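Local coordinates for protein transcriptional regulator AcuR (Rhodobacter sphaeroides 2.4.1, PDB 3BRU) that represses transcription of its own operon as a TetR-family DNA-binding regulator, probably by binding two operator sequences in the promoter, at residues A[181-193]-A[204-216]. Sequence-based numbering, arbitrary orientation.
Sequences LAEAFWIGWEGAI and PLHSFTRTFGRHF
Phe208 lays its ring flat against bare helix backbone at Gly188, a knob in the hole formed by Phe185, Gly188, Trp189 and Ala192. Its CE1 lies 3.6 Å from Gly188 CA, and Gly188 C and Trp189 N lie over one ring face; a beta carbon on Gly188 would collide with CE1. With CG anti to the backbone N (chi1 164°), the Phe208 ring extends across to this backbone, while its CB rests 3.7 Å from Ala192 CB. Trp189 meets it edge-on, CD2 of Phe208 lying near the indole plane, 3.8 Å from Trp189 CE3. Were Phe208 an alanine, a gap would probably open over Gly188, and the Phe185 and Trp189 rings would lose their shared neighbour.

One turn beyond Phe208, Phe212 offers a ring face to the edge of Phe185 (centroids 5.7 Å apart, planes at 81°), an edge-to-face pair; the His215 ring covers the opposite face through CD2. The Phe212 rim reaches the other helix's backbone, CZ being 3.6 Å from Leu181 O. Leu181 splits its branches, CD1 over a face of His215 and CD2 3.9 Å from Phe216 CE1. At the other end, Leu205 CD2 touches both Ala192 and the Trp189 ring, 3.9 Å from Trp189 CZ3.

Helix 104-120 packs on Phe185 and Trp189; Ala184 touches Thr211 of the second subunit. The axes of segments 181-193 and 204-212 come within 8.8 Å at 159°: an antiparallel helical hairpin, closely approached at Gly188 and filled by the Phe185-Phe208-Phe212 aromatic cluster, as in the all-helical C-terminal domains through which TetR-family repressors dimerise.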
# COMPACT_ATOMS: atom_id res chain seq x y z
N LEU A 181 -13.09 -9.00 9.34
CA LEU A 181 -13.58 -8.38 8.11
C LEU A 181 -13.21 -6.87 8.04
O LEU A 181 -12.75 -6.38 7.00
CB LEU A 181 -15.07 -8.62 8.00
CG LEU A 181 -15.57 -8.62 6.57
CD1 LEU A 181 -14.90 -9.71 5.76
CD2 LEU A 181 -17.09 -8.76 6.60
N ALA A 182 -13.32 -6.17 9.17
CA ALA A 182 -12.93 -4.75 9.24
C ALA A 182 -11.44 -4.58 8.93
O ALA A 182 -11.06 -3.63 8.27
CB ALA A 182 -13.26 -4.16 10.62
N GLU A 183 -10.61 -5.51 9.43
CA GLU A 183 -9.21 -5.46 9.19
C GLU A 183 -8.94 -5.78 7.73
O GLU A 183 -8.14 -5.09 7.09
CB GLU A 183 -8.42 -6.39 10.12
CG GLU A 183 -6.91 -6.20 9.92
CD GLU A 183 -6.05 -7.11 10.78
OE1 GLU A 183 -6.61 -8.06 11.39
OE2 GLU A 183 -4.82 -6.90 10.82
N ALA A 184 -9.57 -6.82 7.20
CA ALA A 184 -9.39 -7.12 5.79
C ALA A 184 -9.86 -5.97 4.89
O ALA A 184 -9.16 -5.65 3.95
CB ALA A 184 -10.05 -8.42 5.40
N PHE A 185 -11.01 -5.32 5.20
CA PHE A 185 -11.41 -4.09 4.48
C PHE A 185 -10.31 -3.01 4.41
O PHE A 185 -10.00 -2.52 3.33
CB PHE A 185 -12.71 -3.44 5.01
CG PHE A 185 -13.13 -2.21 4.22
CD1 PHE A 185 -13.90 -2.34 3.07
CD2 PHE A 185 -12.69 -0.94 4.57
CE1 PHE A 185 -14.26 -1.21 2.31
CE2 PHE A 185 -13.02 0.19 3.81
CZ PHE A 185 -13.82 0.05 2.67
N TRP A 186 -9.73 -2.64 5.55
CA TRP A 186 -8.72 -1.57 5.58
C TRP A 186 -7.37 -1.95 4.94
O TRP A 186 -6.72 -1.09 4.30
CB TRP A 186 -8.58 -0.94 6.99
CG TRP A 186 -9.78 -0.05 7.23
CD1 TRP A 186 -10.91 -0.36 7.93
CD2 TRP A 186 -10.01 1.26 6.67
NE1 TRP A 186 -11.83 0.68 7.85
CE2 TRP A 186 -11.30 1.68 7.08
CE3 TRP A 186 -9.24 2.12 5.85
CZ2 TRP A 186 -11.83 2.94 6.74
CZ3 TRP A 186 -9.78 3.36 5.49
CH2 TRP A 186 -11.05 3.75 5.94
N ILE A 187 -6.97 -3.22 5.09
CA ILE A 187 -5.82 -3.77 4.34
C ILE A 187 -6.07 -3.59 2.82
O ILE A 187 -5.24 -3.05 2.10
CB ILE A 187 -5.57 -5.29 4.62
CG1 ILE A 187 -5.03 -5.56 6.04
CG2 ILE A 187 -4.69 -5.92 3.51
CD1 ILE A 187 -5.01 -7.06 6.43
N GLY A 188 -7.22 -4.04 2.35
CA GLY A 188 -7.51 -4.03 0.92
C GLY A 188 -7.74 -2.65 0.34
O GLY A 188 -7.27 -2.34 -0.77
N TRP A 189 -8.46 -1.82 1.10
CA TRP A 189 -8.75 -0.43 0.67
C TRP A 189 -7.52 0.47 0.52
O TRP A 189 -7.44 1.26 -0.37
CB TRP A 189 -9.76 0.19 1.62
CG TRP A 189 -10.17 1.56 1.29
CD1 TRP A 189 -9.90 2.67 2.02
CD2 TRP A 189 -10.93 1.98 0.16
NE1 TRP A 189 -10.46 3.78 1.41
CE2 TRP A 189 -11.09 3.38 0.26
CE3 TRP A 189 -11.47 1.31 -0.96
CZ2 TRP A 189 -11.80 4.13 -0.70
CZ3 TRP A 189 -12.17 2.07 -1.92
CH2 TRP A 189 -12.32 3.46 -1.77
N GLU A 190 -6.57 0.35 1.43
CA GLU A 190 -5.30 1.06 1.29
C GLU A 190 -4.50 0.60 0.04
O GLU A 190 -3.79 1.42 -0.58
CB GLU A 190 -4.45 0.92 2.56
CG GLU A 190 -4.93 1.73 3.75
CD GLU A 190 -4.83 3.27 3.55
OE1 GLU A 190 -4.03 3.76 2.70
OE2 GLU A 190 -5.57 4.00 4.25
N GLY A 191 -4.62 -0.68 -0.31
CA GLY A 191 -3.93 -1.23 -1.48
C GLY A 191 -4.62 -0.83 -2.76
O GLY A 191 -3.97 -0.67 -3.81
N ALA A 192 -5.96 -0.71 -2.71
CA ALA A 192 -6.75 -0.16 -3.83
C ALA A 192 -6.40 1.33 -4.09
O ALA A 192 -6.21 1.73 -5.24
CB ALA A 192 -8.24 -0.35 -3.57
N ILE A 193 -6.28 2.12 -3.03
CA ILE A 193 -5.83 3.51 -3.16
C ILE A 193 -4.42 3.61 -3.74
O ILE A 193 -4.19 4.42 -4.64
CB ILE A 193 -5.94 4.28 -1.85
CG1 ILE A 193 -7.40 4.63 -1.59
CG2 ILE A 193 -5.15 5.61 -1.94
CD1 ILE A 193 -7.66 4.77 -0.12
N PRO A 204 -9.07 0.31 -9.87
CA PRO A 204 -8.71 -0.57 -8.74
C PRO A 204 -9.64 -0.43 -7.54
O PRO A 204 -9.78 -1.39 -6.77
CB PRO A 204 -7.29 -0.13 -8.39
CG PRO A 204 -6.79 0.58 -9.61
CD PRO A 204 -7.98 1.27 -10.17
N LEU A 205 -10.25 0.75 -7.37
CA LEU A 205 -11.22 0.96 -6.34
C LEU A 205 -12.44 0.11 -6.60
O LEU A 205 -12.94 -0.53 -5.67
CB LEU A 205 -11.62 2.45 -6.26
CG LEU A 205 -10.50 3.45 -6.02
CD1 LEU A 205 -11.08 4.88 -5.94
CD2 LEU A 205 -9.70 3.08 -4.76
N HIS A 206 -12.93 0.10 -7.85
CA HIS A 206 -14.16 -0.60 -8.18
C HIS A 206 -13.91 -2.10 -8.11
O HIS A 206 -14.75 -2.89 -7.64
CB HIS A 206 -14.65 -0.25 -9.59
CG HIS A 206 -14.87 1.22 -9.82
ND1 HIS A 206 -14.84 1.78 -11.09
CD2 HIS A 206 -15.14 2.24 -8.97
CE1 HIS A 206 -15.09 3.08 -11.00
NE2 HIS A 206 -15.25 3.38 -9.73
N SER A 207 -12.74 -2.48 -8.57
CA SER A 207 -12.31 -3.87 -8.58
C SER A 207 -12.23 -4.43 -7.17
O SER A 207 -12.76 -5.51 -6.89
CB SER A 207 -10.96 -3.99 -9.26
OG SER A 207 -10.73 -5.35 -9.50
N PHE A 208 -11.59 -3.69 -6.27
CA PHE A 208 -11.55 -4.08 -4.87
C PHE A 208 -12.96 -4.22 -4.21
O PHE A 208 -13.24 -5.23 -3.56
CB PHE A 208 -10.66 -3.15 -4.02
CG PHE A 208 -10.91 -3.30 -2.54
CD1 PHE A 208 -10.50 -4.46 -1.87
CD2 PHE A 208 -11.64 -2.33 -1.85
CE1 PHE A 208 -10.77 -4.64 -0.52
CE2 PHE A 208 -11.93 -2.50 -0.49
CZ PHE A 208 -11.48 -3.66 0.18
N THR A 209 -13.83 -3.23 -4.37
CA THR A 209 -15.12 -3.24 -3.65
C THR A 209 -16.12 -4.23 -4.24
O THR A 209 -16.92 -4.84 -3.52
CB THR A 209 -15.78 -1.80 -3.55
OG1 THR A 209 -16.03 -1.28 -4.86
CG2 THR A 209 -14.88 -0.83 -2.80
N ARG A 210 -16.05 -4.38 -5.56
CA ARG A 210 -16.85 -5.36 -6.26
C ARG A 210 -16.56 -6.75 -5.70
O ARG A 210 -17.46 -7.51 -5.38
CB ARG A 210 -16.51 -5.30 -7.74
CG ARG A 210 -17.49 -5.99 -8.65
CD ARG A 210 -17.30 -5.59 -10.15
NE ARG A 210 -17.54 -4.16 -10.42
CZ ARG A 210 -16.64 -3.29 -10.91
NH1 ARG A 210 -15.39 -3.69 -11.22
NH2 ARG A 210 -17.00 -2.02 -11.10
N THR A 211 -15.28 -7.08 -5.55
CA THR A 211 -14.86 -8.40 -5.07
C THR A 211 -15.09 -8.56 -3.56
O THR A 211 -15.60 -9.57 -3.12
CB THR A 211 -13.45 -8.73 -5.57
OG1 THR A 211 -13.49 -8.73 -7.00
CG2 THR A 211 -12.96 -10.08 -5.07
N PHE A 212 -14.80 -7.52 -2.78
CA PHE A 212 -15.06 -7.52 -1.33
C PHE A 212 -16.54 -7.64 -0.97
O PHE A 212 -16.89 -8.28 0.03
CB PHE A 212 -14.49 -6.26 -0.67
CG PHE A 212 -14.28 -6.41 0.81
CD1 PHE A 212 -13.08 -6.91 1.31
CD2 PHE A 212 -15.29 -6.06 1.71
CE1 PHE A 212 -12.89 -7.09 2.69
CE2 PHE A 212 -15.11 -6.24 3.09
CZ PHE A 212 -13.90 -6.74 3.58
N GLY A 213 -17.40 -7.04 -1.79
CA GLY A 213 -18.88 -7.07 -1.63
C GLY A 213 -19.50 -8.46 -1.60
O GLY A 213 -20.61 -8.63 -1.09
N ARG A 214 -18.78 -9.46 -2.14
CA ARG A 214 -19.16 -10.87 -2.11
C ARG A 214 -19.17 -11.45 -0.71
O ARG A 214 -19.80 -12.48 -0.47
CB ARG A 214 -18.16 -11.72 -2.89
CG ARG A 214 -17.94 -11.40 -4.34
CD ARG A 214 -19.12 -11.69 -5.15
NE ARG A 214 -18.72 -12.10 -6.49
CZ ARG A 214 -18.98 -13.30 -7.03
NH1 ARG A 214 -18.59 -13.54 -8.27
NH2 ARG A 214 -19.66 -14.24 -6.35
N HIS A 215 -18.43 -10.83 0.21
CA HIS A 215 -18.40 -11.29 1.60
C HIS A 215 -19.74 -11.09 2.30
O HIS A 215 -19.96 -11.65 3.35
CB HIS A 215 -17.29 -10.60 2.41
CG HIS A 215 -15.90 -10.97 2.00
ND1 HIS A 215 -15.39 -12.25 2.14
CD2 HIS A 215 -14.89 -10.22 1.50
CE1 HIS A 215 -14.14 -12.27 1.73
NE2 HIS A 215 -13.80 -11.05 1.33
N PHE A 216 -20.62 -10.28 1.70
CA PHE A 216 -21.90 -9.90 2.30
C PHE A 216 -23.07 -10.65 1.70
O PHE A 216 -23.02 -11.08 0.55
CB PHE A 216 -22.15 -8.39 2.14
CG PHE A 216 -20.95 -7.51 2.46
CD1 PHE A 216 -20.35 -7.56 3.71
CD2 PHE A 216 -20.47 -6.60 1.52
CE1 PHE A 216 -19.26 -6.73 4.01
CE2 PHE A 216 -19.39 -5.76 1.82
CZ PHE A 216 -18.78 -5.84 3.07